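Local coordinates for protein polyketide biosynthesis cytochrome P450 PksS (PDB 4YZR) that is a heme-dependent cytochrome P450 monooxygenase that acts on dihydrobacillaene in the biosynthesis of the polyketide antibiotic bacillaene, at residues Lys94-Pro97 against Asp98-Leu102; Glu123-Ala126 against Glu127-Asp131; Asn137-Ile141 against Met142-Ala146; Asp210-Ile213 against Ser214-His218. All coordinates share one frame; numbering follows the deposited sequence.

Interaction 1: Lys94-Pro97 against Asp98-Leu102. With HEM (protoporphyrin IX containing Fe), chain C.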
# COMPACT_ATOMS: atom_id res chain seq x y z
N LYS A 94 -10.31 13.29 -2.67
CA LYS A 94 -10.91 14.58 -2.19
C LYS A 94 -9.82 15.48 -1.74
O LYS A 94 -8.75 15.10 -1.24
CB LYS A 94 -11.84 14.31 -1.03
CG LYS A 94 -13.01 13.41 -1.27
CD LYS A 94 -14.03 14.07 -2.11
CE LYS A 94 -15.29 13.17 -2.21
NZ LYS A 94 -16.29 13.66 -3.16
N ASP A 95 -10.00 16.78 -1.87
CA ASP A 95 -9.20 17.79 -1.38
C ASP A 95 -9.86 18.42 -0.12
O ASP A 95 -11.02 18.12 0.21
CB ASP A 95 -9.06 18.95 -2.41
CG ASP A 95 -8.31 18.53 -3.65
OD1 ASP A 95 -7.47 17.56 -3.68
OD2 ASP A 95 -8.55 19.20 -4.68
N THR A 96 -9.15 19.27 0.54
CA THR A 96 -9.69 20.03 1.67
C THR A 96 -10.77 21.01 1.14
O THR A 96 -10.62 21.47 0.05
CB THR A 96 -8.55 20.78 2.33
OG1 THR A 96 -7.64 19.82 2.83
CG2 THR A 96 -9.00 21.51 3.44
N PRO A 97 -11.84 21.27 1.88
CA PRO A 97 -12.10 20.86 3.20
C PRO A 97 -12.86 19.53 3.28
O PRO A 97 -13.00 19.01 4.41
CB PRO A 97 -12.92 22.04 3.80
CG PRO A 97 -13.65 22.45 2.61
CD PRO A 97 -12.71 22.42 1.46
N ASP A 98 -13.34 19.00 2.20
CA ASP A 98 -14.17 17.77 2.25
C ASP A 98 -13.27 16.60 2.80
O ASP A 98 -13.75 15.79 3.58
CB ASP A 98 -14.70 17.42 0.90
CG ASP A 98 -15.82 18.46 0.38
OD1 ASP A 98 -16.24 19.33 1.17
OD2 ASP A 98 -16.26 18.34 -0.76
N HIS A 99 -12.01 16.58 2.40
CA HIS A 99 -11.09 15.54 2.91
C HIS A 99 -11.00 15.63 4.40
O HIS A 99 -10.96 14.56 5.10
CB HIS A 99 -9.76 15.74 2.29
CG HIS A 99 -8.72 14.87 2.95
ND1 HIS A 99 -7.96 15.32 3.96
CD2 HIS A 99 -8.38 13.55 2.74
CE1 HIS A 99 -7.16 14.32 4.38
NE2 HIS A 99 -7.43 13.27 3.65
N THR A 100 -10.95 16.80 5.00
CA THR A 100 -10.71 16.96 6.39
C THR A 100 -11.80 16.33 7.22
O THR A 100 -11.55 15.62 8.22
CB THR A 100 -10.61 18.49 6.73
OG1 THR A 100 -9.73 19.05 5.77
CG2 THR A 100 -10.14 18.71 8.09
N ARG A 101 -13.01 16.53 6.80
CA ARG A 101 -14.17 15.95 7.49
C ARG A 101 -14.09 14.40 7.39
O ARG A 101 -14.35 13.73 8.40
CB ARG A 101 -15.46 16.50 6.85
CG ARG A 101 -16.65 15.71 7.23
CD ARG A 101 -17.96 16.28 6.72
NE ARG A 101 -19.04 15.31 6.90
CZ ARG A 101 -19.31 14.32 6.04
NH1 ARG A 101 -18.61 14.19 4.93
NH2 ARG A 101 -20.25 13.42 6.31
N LEU A 102 -13.93 13.87 6.18
CA LEU A 102 -13.89 12.41 6.05
C LEU A 102 -12.75 11.82 6.89
O LEU A 102 -12.97 10.83 7.60
CB LEU A 102 -13.71 12.05 4.58
CG LEU A 102 -14.85 12.43 3.70
CD1 LEU A 102 -14.51 12.12 2.24
CD2 LEU A 102 -16.12 11.63 4.01
CHA HEM C . -2.90 6.45 1.81
CHB HEM C . 0.94 3.55 1.40
CHC HEM C . -1.27 0.26 4.21
CHD HEM C . -5.12 3.11 4.46
C1A HEM C . -1.68 5.95 1.43
C2A HEM C . -0.64 6.61 0.63
C3A HEM C . 0.37 5.79 0.48
C4A HEM C . 0.07 4.59 1.26
CMA HEM C . 1.57 5.97 -0.35
CAA HEM C . -0.81 7.98 -0.04
CBA HEM C . -1.36 7.88 -1.39
CGA HEM C . -1.54 9.22 -2.23
O1A HEM C . -1.87 9.00 -3.45
O2A HEM C . -1.29 10.20 -1.63
C1B HEM C . 0.67 2.39 2.12
C2B HEM C . 1.57 1.30 2.33
C3B HEM C . 0.99 0.36 3.11
C4B HEM C . -0.34 0.89 3.41
CMB HEM C . 2.91 1.30 1.76
CAB HEM C . 1.45 -0.93 3.61
CBB HEM C . 2.71 -1.20 3.68
C1C HEM C . -2.50 0.71 4.59
C2C HEM C . -3.47 0.08 5.40
C3C HEM C . -4.59 0.90 5.48
C4C HEM C . -4.30 2.03 4.66
CMC HEM C . -3.16 -1.19 6.14
CAC HEM C . -5.84 0.68 6.20
CBC HEM C . -6.31 -0.48 6.48
C1D HEM C . -4.89 4.27 3.76
C2D HEM C . -5.86 5.32 3.57
C3D HEM C . -5.21 6.27 2.83
C4D HEM C . -3.83 5.80 2.58
CMD HEM C . -7.26 5.39 4.15
CAD HEM C . -5.75 7.61 2.39
CBD HEM C . -5.48 8.70 3.38
CGD HEM C . -6.10 10.09 3.04
O1D HEM C . -6.44 10.25 1.86
O2D HEM C . -6.14 10.91 3.97
NA HEM C . -1.15 4.78 1.86
NB HEM C . -0.47 2.12 2.84
NC HEM C . -3.02 1.91 4.17
ND HEM C . -3.69 4.55 3.15
FE HEM C . -2.07 3.38 3.06
O HOH W 1 -13.26 19.88 -0.61
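H99 and D95 meet at the start of helix 98-106, the P450 helix whose first turn reaches a heme propionate. The amide of H99 donates to D95 O at 2.9 Å and nearly straight, 163° at the hydrogen, although it approaches from well above the carbonyl plane. A water donates to D95 O and accepts from the N-H of D98 at 2.9 Å, so it links the two and gives that amide an acceptor. P97 O follows as the next acceptor, with weak bonds from T100 N and R101 N. A proline suits this entry, because it has no N-H to satisfy and its ring stiffens the turn; the peptide bond before it is cis.

The side chain of H99 belongs to the heme pocket. Its CG lies anti to the backbone N (chi1 170°), which carries the ring off the helix to the heme. NE2 donates to HEM O2D at 2.7 Å, with 176° at the hydrogen, and the propionate carbon CGD lies in the ring plane at its edge. R103 and H350, among others, also donate to the heme, and the H350 ring meets that of H99 edge-to-face.

Three other polar ends are held from outside the turn. D95 is bonded to T63 and to the amide of R64, K94 is salt-bridged to D89, and R101 reaches S224 and E230. Van der Waals contacts fill in between: the T96 methyl CG2 touches the hydroxyl oxygen T100 OG1 at 3.5 Å, and the K94 chain sets its CG 4.0 Å from L102 CD1.

Interaction 2: Glu123-Ala126 against Glu127-Asp131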
# COMPACT_ATOMS: atom_id res chain seq x y z
N GLU A 123 -0.39 -11.38 16.45
CA GLU A 123 0.59 -12.40 16.82
C GLU A 123 -0.05 -13.75 16.72
O GLU A 123 0.63 -14.69 16.23
CB GLU A 123 1.04 -12.14 18.30
CG GLU A 123 2.02 -10.97 18.40
CD GLU A 123 2.37 -10.47 19.80
OE1 GLU A 123 1.67 -10.85 20.71
OE2 GLU A 123 3.25 -9.64 19.93
N GLN A 124 -1.26 -13.95 17.07
CA GLN A 124 -1.89 -15.25 17.06
C GLN A 124 -2.05 -15.70 15.64
O GLN A 124 -1.80 -16.88 15.33
CB GLN A 124 -3.25 -15.26 17.76
CG GLN A 124 -3.11 -15.20 19.22
CD GLN A 124 -4.50 -15.23 19.81
OE1 GLN A 124 -5.17 -16.26 19.69
NE2 GLN A 124 -4.95 -14.10 20.39
N ILE A 125 -2.44 -14.81 14.75
CA ILE A 125 -2.55 -15.16 13.30
C ILE A 125 -1.24 -15.54 12.77
O ILE A 125 -1.10 -16.61 12.07
CB ILE A 125 -3.14 -13.97 12.49
CG1 ILE A 125 -4.56 -13.68 12.94
CG2 ILE A 125 -3.08 -14.22 11.00
CD1 ILE A 125 -4.98 -12.27 12.55
N ALA A 126 -0.20 -14.82 13.04
CA ALA A 126 1.13 -15.17 12.57
C ALA A 126 1.56 -16.53 13.03
O ALA A 126 2.06 -17.34 12.23
CB ALA A 126 2.20 -14.14 12.91
N GLU A 127 1.37 -16.79 14.30
CA GLU A 127 1.78 -18.13 14.85
C GLU A 127 0.99 -19.23 14.29
O GLU A 127 1.62 -20.29 13.92
CB GLU A 127 1.76 -18.04 16.38
CG GLU A 127 2.82 -17.05 16.95
CD GLU A 127 4.32 -17.18 16.50
OE1 GLU A 127 4.85 -18.27 16.49
OE2 GLU A 127 5.00 -16.17 16.36
N GLN A 128 -0.24 -19.11 14.00
CA GLN A 128 -1.02 -20.13 13.35
C GLN A 128 -0.54 -20.38 11.94
O GLN A 128 -0.45 -21.53 11.47
CB GLN A 128 -2.52 -19.75 13.28
CG GLN A 128 -3.46 -20.64 12.52
CD GLN A 128 -3.51 -20.42 10.99
OE1 GLN A 128 -3.95 -19.35 10.52
NE2 GLN A 128 -3.18 -21.46 10.21
N LEU A 129 -0.23 -19.32 11.19
CA LEU A 129 0.25 -19.52 9.83
C LEU A 129 1.59 -20.19 9.83
O LEU A 129 1.87 -21.10 8.98
CB LEU A 129 0.35 -18.17 9.05
CG LEU A 129 -1.00 -17.52 8.81
CD1 LEU A 129 -0.77 -16.08 8.39
CD2 LEU A 129 -1.79 -18.28 7.75
N LEU A 130 2.46 -19.83 10.75
CA LEU A 130 3.80 -20.42 10.89
C LEU A 130 3.64 -21.90 11.30
O LEU A 130 4.49 -22.72 10.81
CB LEU A 130 4.66 -19.66 11.83
CG LEU A 130 5.03 -18.26 11.27
CD1 LEU A 130 5.54 -17.41 12.37
CD2 LEU A 130 6.03 -18.29 10.13
N ASP A 131 2.66 -22.24 12.12
CA ASP A 131 2.46 -23.70 12.49
C ASP A 131 2.19 -24.45 11.28
O ASP A 131 2.65 -25.62 11.14
CB ASP A 131 1.30 -23.81 13.48
CG ASP A 131 1.61 -23.27 14.85
OD1 ASP A 131 2.76 -22.95 15.23
OD2 ASP A 131 0.60 -23.11 15.64
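Helix 119-133 is joined turn to turn here, with I125 and L129 one turn apart and the backbone running in unbroken i to i+4 bonds. E127 N donates to E123 O at 2.9 Å and Q128 N to Q124 O at 3.0 Å. The next two rungs are L129 N to I125 O and L130 N to A126 O. Each acceptor is thereby paired with an amide four residues on, at 159 to 165° about the hydrogen.

I125 and L129 lie side by side and point the same way, the CG2 branch of I125 meeting L129 CD1 at 4.0 Å. Within the P450 fold this apolar flank faces helix 148-158, where I152 and E156 meet I125 and L149 meets both A126 and L129. The small methyl of A126 suits a place so close to a neighbouring helix, while L130 is long enough to reach A368 and L369 of helix 355-372.

With CG anti to the carbonyl carbon and beside the backbone N (chi1 -65°), E127 sets CG 3.3 Å from E123 O; the bend at chi2 then turns the carboxylate. That carboxylate is salt-bridged to R372 at the end of helix 355-372, and D131, one turn further on, binds the same guanidinium through OD1.

Interaction 3: Asn137-Ile141 against Met142-Ala146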
# COMPACT_ATOMS: atom_id res chain seq x y z
N ASN A 137 9.49 -28.36 4.81
CA ASN A 137 10.76 -27.70 4.84
C ASN A 137 10.97 -26.65 3.75
O ASN A 137 12.08 -26.17 3.57
CB ASN A 137 11.90 -28.73 4.76
CG ASN A 137 11.95 -29.44 3.45
OD1 ASN A 137 11.27 -29.25 2.50
ND2 ASN A 137 12.91 -30.44 3.43
N LYS A 138 9.86 -26.33 3.09
CA LYS A 138 9.86 -25.31 2.02
C LYS A 138 8.50 -24.67 2.04
O LYS A 138 7.52 -25.26 2.50
CB LYS A 138 10.11 -25.92 0.61
CG LYS A 138 11.41 -26.55 0.31
CD LYS A 138 11.45 -27.16 -1.09
CE LYS A 138 10.86 -28.51 -1.19
NZ LYS A 138 11.71 -29.42 -0.32
N ALA A 139 8.42 -23.46 1.47
CA ALA A 139 7.11 -22.73 1.37
C ALA A 139 7.23 -21.70 0.26
O ALA A 139 8.27 -21.25 -0.12
CB ALA A 139 6.80 -22.02 2.68
N ASP A 140 6.06 -21.34 -0.24
CA ASP A 140 5.86 -20.07 -0.96
C ASP A 140 5.40 -19.05 0.05
O ASP A 140 4.27 -19.17 0.57
CB ASP A 140 4.85 -20.27 -2.08
CG ASP A 140 4.38 -18.94 -2.70
OD1 ASP A 140 5.00 -17.89 -2.45
OD2 ASP A 140 3.40 -18.97 -3.47
N ILE A 141 6.30 -18.14 0.38
CA ILE A 141 5.95 -17.11 1.40
C ILE A 141 4.73 -16.31 1.02
O ILE A 141 3.98 -15.94 1.92
CB ILE A 141 7.14 -16.17 1.61
CG1 ILE A 141 8.24 -16.92 2.39
CG2 ILE A 141 6.75 -14.89 2.39
CD1 ILE A 141 7.94 -17.22 3.84
N MET A 142 4.46 -16.09 -0.25
CA MET A 142 3.24 -15.33 -0.54
C MET A 142 2.02 -16.09 -0.15
O MET A 142 1.19 -15.59 0.61
CB MET A 142 3.27 -14.94 -1.98
CG MET A 142 4.51 -14.13 -2.37
SD MET A 142 4.84 -12.69 -1.35
CE MET A 142 3.39 -11.69 -1.62
N LYS A 143 1.84 -17.33 -0.64
CA LYS A 143 0.67 -18.08 -0.32
C LYS A 143 0.47 -18.42 1.12
O LYS A 143 -0.66 -18.48 1.66
CB LYS A 143 0.67 -19.34 -1.23
CG LYS A 143 -0.58 -20.17 -1.16
CD LYS A 143 -0.46 -21.39 -2.12
CE LYS A 143 0.69 -22.37 -1.89
NZ LYS A 143 1.10 -22.58 -0.46
N SER A 144 1.59 -18.75 1.78
CA SER A 144 1.55 -19.28 3.12
C SER A 144 1.51 -18.26 4.21
O SER A 144 1.21 -18.60 5.33
CB SER A 144 2.71 -20.25 3.34
OG SER A 144 3.92 -19.59 3.35
N PHE A 145 1.97 -17.02 3.93
CA PHE A 145 2.22 -16.12 5.06
C PHE A 145 1.94 -14.65 4.66
O PHE A 145 1.08 -14.01 5.31
CB PHE A 145 3.72 -16.26 5.48
CG PHE A 145 4.07 -15.57 6.80
CD1 PHE A 145 3.50 -15.96 7.96
CD2 PHE A 145 5.04 -14.59 6.80
CE1 PHE A 145 3.81 -15.34 9.18
CE2 PHE A 145 5.43 -14.01 7.98
CZ PHE A 145 4.80 -14.36 9.12
N ALA A 146 2.57 -14.13 3.65
CA ALA A 146 2.46 -12.65 3.34
C ALA A 146 1.11 -12.37 2.84
O ALA A 146 0.57 -11.28 3.19
CB ALA A 146 3.50 -12.29 2.35
O HOH W 2 3.42 -22.86 0.64
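D140 and M142 meet where strand 138-140 turns at nearly a right angle, 88°, into the short helix 141-146, and D140 is the N-cap of that helix. The strand belongs to a small antiparallel sheet, beside strand 400-402 near the C-terminus of this P450.

Hydrogen bonds make the turn. An aspartate suits the cap because its short carboxylate can fold forward onto an amide of the first turn: with CG anti to the backbone N (chi1 169°), OD1 accepts from M142 N at 2.9 Å, the N-H coming from above the carboxylate plane. OD1 also accepts from L399 N, tying the cap to the sheet. D140 O is gripped twice by S144, by its amide at 3.0 Å and by its hydroxyl, which donates at 2.8 Å from above the carbonyl plane. I141 O takes a straight bond from A146 N at 2.9 Å, a wider pi-type turn, and a weak one from F145 N.

Charge plays a lesser part. K143 NZ stands 5.2 Å from D140 OD2, and a water accepts from both NZ and the amide of D140.

Apolar contacts finish the join. I141 and F145 bury themselves among M133 of helix 119-133 and L369 of helix 355-372, while M142 and A146 turn to helix 228-259. I141 CG2 touches A146 CB at 4.2 Å, one pi-type turn on.

Interaction 4: Asp210-Ile213 against Ser214-His218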
# COMPACT_ATOMS: atom_id res chain seq x y z
N ASP A 210 -18.21 -5.18 18.03
CA ASP A 210 -16.89 -4.76 18.25
C ASP A 210 -16.11 -5.03 16.93
O ASP A 210 -15.39 -6.02 16.78
CB ASP A 210 -16.29 -5.63 19.35
CG ASP A 210 -15.05 -5.09 19.91
OD1 ASP A 210 -14.78 -3.92 19.61
OD2 ASP A 210 -14.33 -5.83 20.63
N ASP A 211 -16.23 -4.10 16.02
CA ASP A 211 -15.52 -4.18 14.72
C ASP A 211 -15.57 -2.80 14.10
O ASP A 211 -16.38 -1.90 14.45
CB ASP A 211 -16.23 -5.18 13.73
CG ASP A 211 -17.61 -4.72 13.40
OD1 ASP A 211 -18.58 -5.02 14.11
OD2 ASP A 211 -17.89 -3.99 12.43
N LEU A 212 -14.79 -2.60 13.08
CA LEU A 212 -14.64 -1.30 12.49
C LEU A 212 -15.81 -0.91 11.68
O LEU A 212 -16.07 0.36 11.58
CB LEU A 212 -13.34 -1.28 11.68
CG LEU A 212 -12.96 0.05 11.02
CD1 LEU A 212 -12.83 1.08 12.09
CD2 LEU A 212 -11.58 -0.17 10.35
N ILE A 213 -16.63 -1.76 11.08
CA ILE A 213 -17.77 -1.33 10.37
C ILE A 213 -18.76 -0.72 11.40
O ILE A 213 -19.27 0.43 11.20
CB ILE A 213 -18.49 -2.44 9.57
CG1 ILE A 213 -17.51 -2.90 8.48
CG2 ILE A 213 -19.81 -1.93 9.00
CD1 ILE A 213 -18.00 -4.09 7.76
N SER A 214 -18.94 -1.37 12.55
CA SER A 214 -19.81 -0.84 13.58
C SER A 214 -19.27 0.49 14.04
O SER A 214 -20.11 1.49 14.19
CB SER A 214 -19.77 -1.78 14.75
OG SER A 214 -20.49 -3.00 14.47
N LYS A 215 -18.00 0.62 14.28
CA LYS A 215 -17.42 1.86 14.78
C LYS A 215 -17.59 2.99 13.74
O LYS A 215 -17.86 4.16 14.13
CB LYS A 215 -15.98 1.71 15.15
CG LYS A 215 -15.69 0.86 16.40
CD LYS A 215 -14.18 0.93 16.82
CE LYS A 215 -13.69 2.40 16.98
NZ LYS A 215 -12.41 2.83 17.71
N LEU A 216 -17.46 2.78 12.42
CA LEU A 216 -17.64 3.81 11.40
C LEU A 216 -19.08 4.22 11.31
O LEU A 216 -19.38 5.40 11.07
CB LEU A 216 -17.11 3.36 10.04
CG LEU A 216 -15.61 3.43 9.91
CD1 LEU A 216 -15.18 2.65 8.68
CD2 LEU A 216 -15.19 4.88 9.73
N VAL A 217 -20.00 3.28 11.39
CA VAL A 217 -21.41 3.54 11.35
C VAL A 217 -21.81 4.46 12.49
O VAL A 217 -22.59 5.41 12.19
CB VAL A 217 -22.22 2.26 11.36
CG1 VAL A 217 -23.72 2.53 11.62
CG2 VAL A 217 -22.02 1.54 10.08
N HIS A 218 -21.19 4.31 13.63
CA HIS A 218 -21.56 5.13 14.79
C HIS A 218 -20.74 6.36 15.02
O HIS A 218 -21.10 7.20 15.81
CB HIS A 218 -21.75 4.23 15.98
CG HIS A 218 -22.93 3.33 15.79
ND1 HIS A 218 -22.83 1.99 15.47
CD2 HIS A 218 -24.26 3.63 15.78
CE1 HIS A 218 -24.06 1.49 15.34
NE2 HIS A 218 -24.93 2.48 15.49
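D211 and S214 are joined by two hydrogen bonds, one to each carboxylate oxygen. The serine hydroxyl donates to D211 OD1 at 2.8 Å, arriving on the syn side of that oxygen though tilted from the carboxylate plane. The amide of S214 donates to OD2, also at 2.8 Å but from above the plane, and I213 N adds a weak bond to the same oxygen. The carboxylate can reach both because CG sits between the backbone N and the carbonyl carbon (chi1 63°).

This is the N-cap of helix 212-218, a short helix of the P450 fold. An aspartate serves well here, since the first-turn amides lack acceptors of their own and its negative charge would probably suit the positive end of the helix dipole. Beyond the cap the helical ladder starts with K215 N on D211 O at 3.0 Å and runs on through L216 and V217.

At the far end S214 O accepts from H218 N at 3.1 Å and from H218 ND1 at 3.0 Å, from opposite faces of its plane. NE2 of the same ring reaches R205 O, and V217 CG1 lies on one face of the ring, offset toward its rim.

On the apolar flank L212 CG meets L216 CD1 at 4.1 Å. L212 reaches L157 of helix 148-158, while I213 and L216 pack on L235 of helix 228-259. The cap itself is positioned by R204, salt-bridged to D211 OD2, and by K209, whose amide donates to S214 OG.

All four are short-range contacts, yet they differ with their places. Interaction 4 is the most buried, whereas interactions 1, 2 and 3 are partly buried and expose polar residues. Interactions 1, 3 and 4 lie at helix starts: the side chain of an aspartate caps the helix in 3 and 4, while in 1, which alone of the four binds heme, backbone carbonyls and a water accept from the first amides. Interaction 2 lies inside a helix and relies on regular backbone bonds. Interactions 2 and 3 touch, F145 CE1 lying 3.8 Å from L130 CG, and both lean on helix 355-372; interaction 1 stands across the chain's centre from them, about 25 Å from interaction 2 at the nearest atoms.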